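Local coordinates for putative dihydrodipicolinate synthase family protein (PDB 3QFE) that is a putative member of the dihydrodipicolinate synthase family, built as a TIM barrel, whose own function has not been established, at residues P17-F22 / F221-P226; Y38-R43 / K275-E280. All coordinates share one frame; numbering follows the deposited sequence.

Contact 1 (P17-F22 / F221-P226); sequences PAVTFF and FANVFP
The side-chain amide of N223 bonds to the backbone on both sides of A18, and it supplies both polar links of this contact. On its donor side, ND2 of N223 gives a hydrogen bond to the carbonyl O of P17 at 2.7 Å, nearly straight at 162°. The acceptor lies close to the amide plane of N223, whereas the donor stands above the carbonyl plane of P17, 46° out of it. On its acceptor side, OD1 of N223 takes the backbone N of V19 at 3.1 Å, more bent and tilted from the carbonyl plane. The CB bond of N223 points toward 17-22, and the first torsion, chi1 -87°, sets CG beside its own backbone N and anti to its carbonyl carbon.

The remaining contacts are van der Waals and gather on the same oxygen: both methyls of V19, CG1 and CG2, lie 3.9 Å from OD1 of N223, and CA of A18 is 3.3 Å from it.

Beyond the two segments, OD1 also bonds to Y37 OH and ND2 to A220 O. Each polar atom of this buried amide therefore has two hydrogen-bonding partners. Because donor and acceptor ends are both engaged, the flip state of the amide is fixed, and a single side chain ties the loop after the first barrel strand, 13-17, to the loop after the eighth, 216-218.

Contact 2 (Y38-R43 / K275-E280); sequences YAYLAR and KAAGIE
Y40 and A277 mark the nearest backbone approach, their CA atoms 5.9 Å apart, where the last turn of helix 31-42 meets the C-terminal end of the short helix 273-276. G278 leaves that second helix with positive phi (68°) and two bonds run back into the last turn, a Schellman motif; within the segment, G278 N bonds to K275 O at 2.9 Å.

The side-chain contact is apolar and rests on Y40 against two alanines. With CG anti to the backbone N (chi1 -177°), the phenol is carried out along the A276-A277 peptide. At its root, CB of Y40 meets CB of A277 at 3.7 Å, and CG of the ring is almost as near to that methyl. Farther out, the backbone covers one face of the ring: A276 C sits 4.1 Å above its plane, displaced toward the rim, and A277 CA lies over the same face. At the far end CB of A276 touches both CZ, at 3.8 Å, and OH of Y40, at 3.5 Å. The ring thus lies alongside the helix end over its whole length.

The contact is at the surface. On the inner side of helix 31-42, Y38 packs on helix 63-77 and on I51 of strand 48-51, while L41 touches L49 of that strand. I279, just past the Schellman turn, returns to helix 31-42 at S33, R36 and Y37.

Overall arrangement
Helix 31-42 connects the two contacts, whose centres are about 10 Å apart. Its inner side meets both segments of contact 1: CE1 of Y38 packs on CB of A18 at 3.3 Å, and CD2 of L41 reaches CG of P226, which starts helix 226-237, at 3.9 Å. Contact 2 uses Y40 of the same helix against residues nearer the surface. A further link joins the second segment of contact 2 to the first of contact 1, CD1 of I279 lying 3.7 Å from CZ of F21. Contact 1 centres about 9 Å from the chain centre, contact 2 about 17 Å. The calcium ion, at A315 and S318, lies about 8 Å from the Y40 side chain.

Contact 1 (P17-F22 / F221-P226)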
loop_
_atom_site.group_PDB
_atom_site.type_symbol
_atom_site.label_atom_id
_atom_site.label_comp_id
_atom_site.label_asym_id
_atom_site.label_seq_id
_atom_site.Cartn_x
_atom_site.Cartn_y
_atom_site.Cartn_z
ATOM N N PRO A 17 1.713 -0.509 2.365
ATOM C CA PRO A 17 1.027 -1.752 2.029
ATOM C C PRO A 17 1.715 -2.925 2.759
ATOM O O PRO A 17 2.753 -3.450 2.293
ATOM C CB PRO A 17 1.190 -1.838 0.508
ATOM C CG PRO A 17 2.527 -1.168 0.249
ATOM C CD PRO A 17 2.732 -0.154 1.360
ATOM N N ALA A 18 1.123 -3.310 3.893
ATOM C CA ALA A 18 1.752 -4.207 4.857
ATOM C C ALA A 18 1.942 -5.626 4.320
ATOM O O ALA A 18 1.085 -6.151 3.610
ATOM C CB ALA A 18 0.941 -4.238 6.141
ATOM N N VAL A 19 3.075 -6.239 4.654
ATOM C CA VAL A 19 3.318 -7.639 4.302
ATOM C C VAL A 19 2.491 -8.561 5.212
ATOM O O VAL A 19 1.939 -8.100 6.213
ATOM C CB VAL A 19 4.827 -8.002 4.358
ATOM C CG1 VAL A 19 5.574 -7.293 3.230
ATOM C CG2 VAL A 19 5.441 -7.667 5.703
ATOM N N THR A 20 2.434 -9.857 4.876
ATOM C CA THR A 20 1.660 -10.842 5.632
ATOM C C THR A 20 2.518 -11.942 6.250
ATOM O O THR A 20 3.376 -12.532 5.580
ATOM C CB THR A 20 0.596 -11.470 4.722
ATOM O OG1 THR A 20 -0.265 -10.437 4.256
ATOM C CG2 THR A 20 -0.244 -12.550 5.461
ATOM N N PHE A 21 2.245 -12.234 7.521
ATOM C CA PHE A 21 2.930 -13.258 8.300
ATOM C C PHE A 21 2.213 -14.611 8.179
ATOM O O PHE A 21 0.995 -14.670 8.318
ATOM C CB PHE A 21 2.948 -12.837 9.789
ATOM C CG PHE A 21 3.937 -11.733 10.108
ATOM C CD1 PHE A 21 5.203 -12.036 10.610
ATOM C CD2 PHE A 21 3.622 -10.407 9.885
ATOM C CE1 PHE A 21 6.137 -11.009 10.912
ATOM C CE2 PHE A 21 4.552 -9.393 10.160
ATOM C CZ PHE A 21 5.813 -9.703 10.689
ATOM N N PHE A 22 2.974 -15.692 7.957
ATOM C CA PHE A 22 2.420 -17.044 7.888
ATOM C C PHE A 22 3.156 -17.962 8.841
ATOM O O PHE A 22 4.407 -18.008 8.837
ATOM C CB PHE A 22 2.546 -17.656 6.476
ATOM C CG PHE A 22 1.813 -16.900 5.411
ATOM C CD1 PHE A 22 0.406 -16.919 5.356
ATOM C CD2 PHE A 22 2.514 -16.188 4.441
ATOM C CE1 PHE A 22 -0.280 -16.237 4.376
ATOM C CE2 PHE A 22 1.831 -15.501 3.443
ATOM C CZ PHE A 22 0.428 -15.512 3.426
ATOM N N PHE A 221 8.365 0.124 0.566
ATOM C CA PHE A 221 9.588 0.242 1.350
ATOM C C PHE A 221 9.335 0.814 2.749
ATOM O O PHE A 221 10.214 0.768 3.617
ATOM C CB PHE A 221 10.579 1.128 0.598
ATOM C CG PHE A 221 12.000 1.000 1.073
ATOM C CD1 PHE A 221 12.600 -0.252 1.187
ATOM C CD2 PHE A 221 12.735 2.129 1.393
ATOM C CE1 PHE A 221 13.900 -0.378 1.605
ATOM C CE2 PHE A 221 14.046 2.017 1.810
ATOM C CZ PHE A 221 14.635 0.764 1.916
ATOM N N ALA A 222 8.142 1.364 2.960
ATOM C CA ALA A 222 7.736 1.834 4.279
ATOM C C ALA A 222 7.476 0.640 5.186
ATOM O O ALA A 222 7.392 0.806 6.383
ATOM C CB ALA A 222 6.489 2.706 4.181
ATOM N N ASN A 223 7.346 -0.558 4.609
ATOM C CA ASN A 223 7.361 -1.807 5.394
ATOM C C ASN A 223 8.677 -1.962 6.130
ATOM O O ASN A 223 8.715 -2.486 7.249
ATOM C CB ASN A 223 7.220 -3.042 4.504
ATOM C CG ASN A 223 5.781 -3.411 4.227
ATOM O OD1 ASN A 223 5.064 -3.880 5.116
ATOM N ND2 ASN A 223 5.360 -3.257 2.973
ATOM N N VAL A 224 9.756 -1.534 5.485
ATOM C CA VAL A 224 11.093 -1.815 5.981
ATOM C C VAL A 224 11.600 -0.738 6.939
ATOM O O VAL A 224 12.040 -1.045 8.045
ATOM C CB VAL A 224 12.070 -2.004 4.824
ATOM C CG1 VAL A 224 13.387 -2.563 5.352
ATOM C CG2 VAL A 224 11.457 -2.950 3.799
ATOM N N PHE A 225 11.506 0.523 6.510
ATOM C CA PHE A 225 11.952 1.666 7.301
ATOM C C PHE A 225 10.867 2.738 7.365
ATOM O O PHE A 225 10.974 3.780 6.738
ATOM C CB PHE A 225 13.258 2.198 6.716
ATOM C CG PHE A 225 14.360 1.167 6.666
ATOM C CD1 PHE A 225 14.842 0.596 7.818
ATOM C CD2 PHE A 225 14.902 0.772 5.462
ATOM C CE1 PHE A 225 15.846 -0.365 7.764
ATOM C CE2 PHE A 225 15.919 -0.160 5.403
ATOM C CZ PHE A 225 16.387 -0.737 6.548
ATOM N N PRO A 226 9.800 2.489 8.129
ATOM C CA PRO A 226 8.684 3.416 8.058
ATOM C C PRO A 226 8.983 4.824 8.580
ATOM O O PRO A 226 8.452 5.800 8.031
ATOM C CB PRO A 226 7.594 2.720 8.893
ATOM C CG PRO A 226 8.331 1.775 9.798
ATOM C CD PRO A 226 9.499 1.309 8.973
#

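Contact 2 (Y38-R43 / K275-E280)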
loop_
_atom_site.group_PDB
_atom_site.type_symbol
_atom_site.label_atom_id
_atom_site.label_comp_id
_atom_site.label_asym_id
_atom_site.label_seq_id
_atom_site.Cartn_x
_atom_site.Cartn_y
_atom_site.Cartn_z
ATOM N N TYR A 38 1.496 -4.562 12.394
ATOM C CA TYR A 38 0.622 -3.467 11.981
ATOM C C TYR A 38 0.652 -2.312 12.989
ATOM O O TYR A 38 0.676 -1.138 12.599
ATOM C CB TYR A 38 -0.819 -3.945 11.894
ATOM C CG TYR A 38 -1.225 -4.837 10.725
ATOM C CD1 TYR A 38 -0.580 -4.789 9.508
ATOM C CD2 TYR A 38 -2.315 -5.692 10.851
ATOM C CE1 TYR A 38 -0.996 -5.595 8.449
ATOM C CE2 TYR A 38 -2.752 -6.485 9.799
ATOM C CZ TYR A 38 -2.086 -6.433 8.607
ATOM O OH TYR A 38 -2.508 -7.221 7.581
ATOM N N ALA A 39 0.608 -2.648 14.287
ATOM C CA ALA A 39 0.590 -1.645 15.332
ATOM C C ALA A 39 1.912 -0.865 15.300
ATOM O O ALA A 39 1.922 0.370 15.349
ATOM C CB ALA A 39 0.352 -2.277 16.669
ATOM N N TYR A 40 3.022 -1.579 15.169
ATOM C CA TYR A 40 4.318 -0.923 15.067
ATOM C C TYR A 40 4.358 0.053 13.871
ATOM O O TYR A 40 4.823 1.203 14.003
ATOM C CB TYR A 40 5.428 -1.951 14.925
ATOM C CG TYR A 40 6.788 -1.295 14.891
ATOM C CD1 TYR A 40 7.424 -0.911 16.074
ATOM C CD2 TYR A 40 7.423 -1.030 13.679
ATOM C CE1 TYR A 40 8.652 -0.301 16.046
ATOM C CE2 TYR A 40 8.655 -0.403 13.642
ATOM C CZ TYR A 40 9.262 -0.039 14.822
ATOM O OH TYR A 40 10.482 0.582 14.798
ATOM N N LEU A 41 3.883 -0.397 12.706
ATOM C CA LEU A 41 3.885 0.474 11.516
ATOM C C LEU A 41 3.016 1.718 11.724
ATOM O O LEU A 41 3.415 2.830 11.353
ATOM C CB LEU A 41 3.424 -0.270 10.255
ATOM C CG LEU A 41 4.250 -1.445 9.736
ATOM C CD1 LEU A 41 3.564 -1.967 8.485
ATOM C CD2 LEU A 41 5.684 -1.051 9.425
ATOM N N ALA A 42 1.849 1.549 12.324
ATOM C CA ALA A 42 0.955 2.699 12.488
ATOM C C ALA A 42 1.495 3.716 13.471
ATOM O O ALA A 42 1.108 4.886 13.422
ATOM C CB ALA A 42 -0.451 2.270 12.879
ATOM N N ARG A 43 2.397 3.271 14.338
ATOM C CA ARG A 43 3.025 4.134 15.332
ATOM C C ARG A 43 4.374 4.751 14.851
ATOM O O ARG A 43 5.127 5.378 15.635
ATOM C CB ARG A 43 3.168 3.340 16.650
ATOM C CG ARG A 43 1.793 3.049 17.308
ATOM C CD ARG A 43 1.306 4.233 18.180
ATOM N NE ARG A 43 2.413 4.684 19.021
ATOM C CZ ARG A 43 2.837 4.032 20.103
ATOM N NH1 ARG A 43 2.209 2.927 20.532
ATOM N NH2 ARG A 43 3.902 4.483 20.749
ATOM N N LYS A 275 11.795 -7.266 13.356
ATOM C CA LYS A 275 12.676 -7.328 14.516
ATOM C C LYS A 275 12.492 -6.101 15.400
ATOM O O LYS A 275 12.386 -6.241 16.635
ATOM C CB LYS A 275 14.164 -7.513 14.116
ATOM C CG LYS A 275 15.108 -7.643 15.328
ATOM C CD LYS A 275 16.567 -7.547 14.937
ATOM C CE LYS A 275 17.294 -8.900 14.946
ATOM N NZ LYS A 275 18.806 -8.682 15.002
ATOM N N ALA A 276 12.403 -4.907 14.808
ATOM C CA ALA A 276 12.193 -3.714 15.654
ATOM C C ALA A 276 10.869 -3.805 16.420
ATOM O O ALA A 276 10.733 -3.215 17.497
ATOM C CB ALA A 276 12.236 -2.414 14.847
ATOM N N ALA A 277 9.906 -4.529 15.842
ATOM C CA ALA A 277 8.582 -4.711 16.409
ATOM C C ALA A 277 8.554 -5.861 17.432
ATOM O O ALA A 277 7.501 -6.192 17.962
ATOM C CB ALA A 277 7.561 -4.954 15.285
ATOM N N GLY A 278 9.712 -6.466 17.695
ATOM C CA GLY A 278 9.814 -7.548 18.672
ATOM C C GLY A 278 9.109 -8.850 18.288
ATOM O O GLY A 278 8.596 -9.578 19.150
ATOM N N ILE A 279 9.097 -9.146 16.994
ATOM C CA ILE A 279 8.513 -10.388 16.511
ATOM C C ILE A 279 9.638 -11.405 16.369
ATOM O O ILE A 279 10.604 -11.165 15.630
ATOM C CB ILE A 279 7.794 -10.164 15.173
ATOM C CG1 ILE A 279 6.578 -9.251 15.390
ATOM C CG2 ILE A 279 7.402 -11.485 14.528
ATOM C CD1 ILE A 279 6.135 -8.497 14.131
ATOM N N GLU A 280 9.532 -12.503 17.113
ATOM C CA GLU A 280 10.529 -13.583 17.096
ATOM C C GLU A 280 10.423 -14.424 15.806
ATOM O O GLU A 280 9.310 -14.593 15.263
ATOM C CB GLU A 280 10.321 -14.498 18.309
ATOM C CG GLU A 280 10.758 -13.885 19.662
ATOM C CD GLU A 280 10.972 -14.946 20.744
ATOM O OE1 GLU A 280 12.041 -14.911 21.418
ATOM O OE2 GLU A 280 10.085 -15.827 20.908
#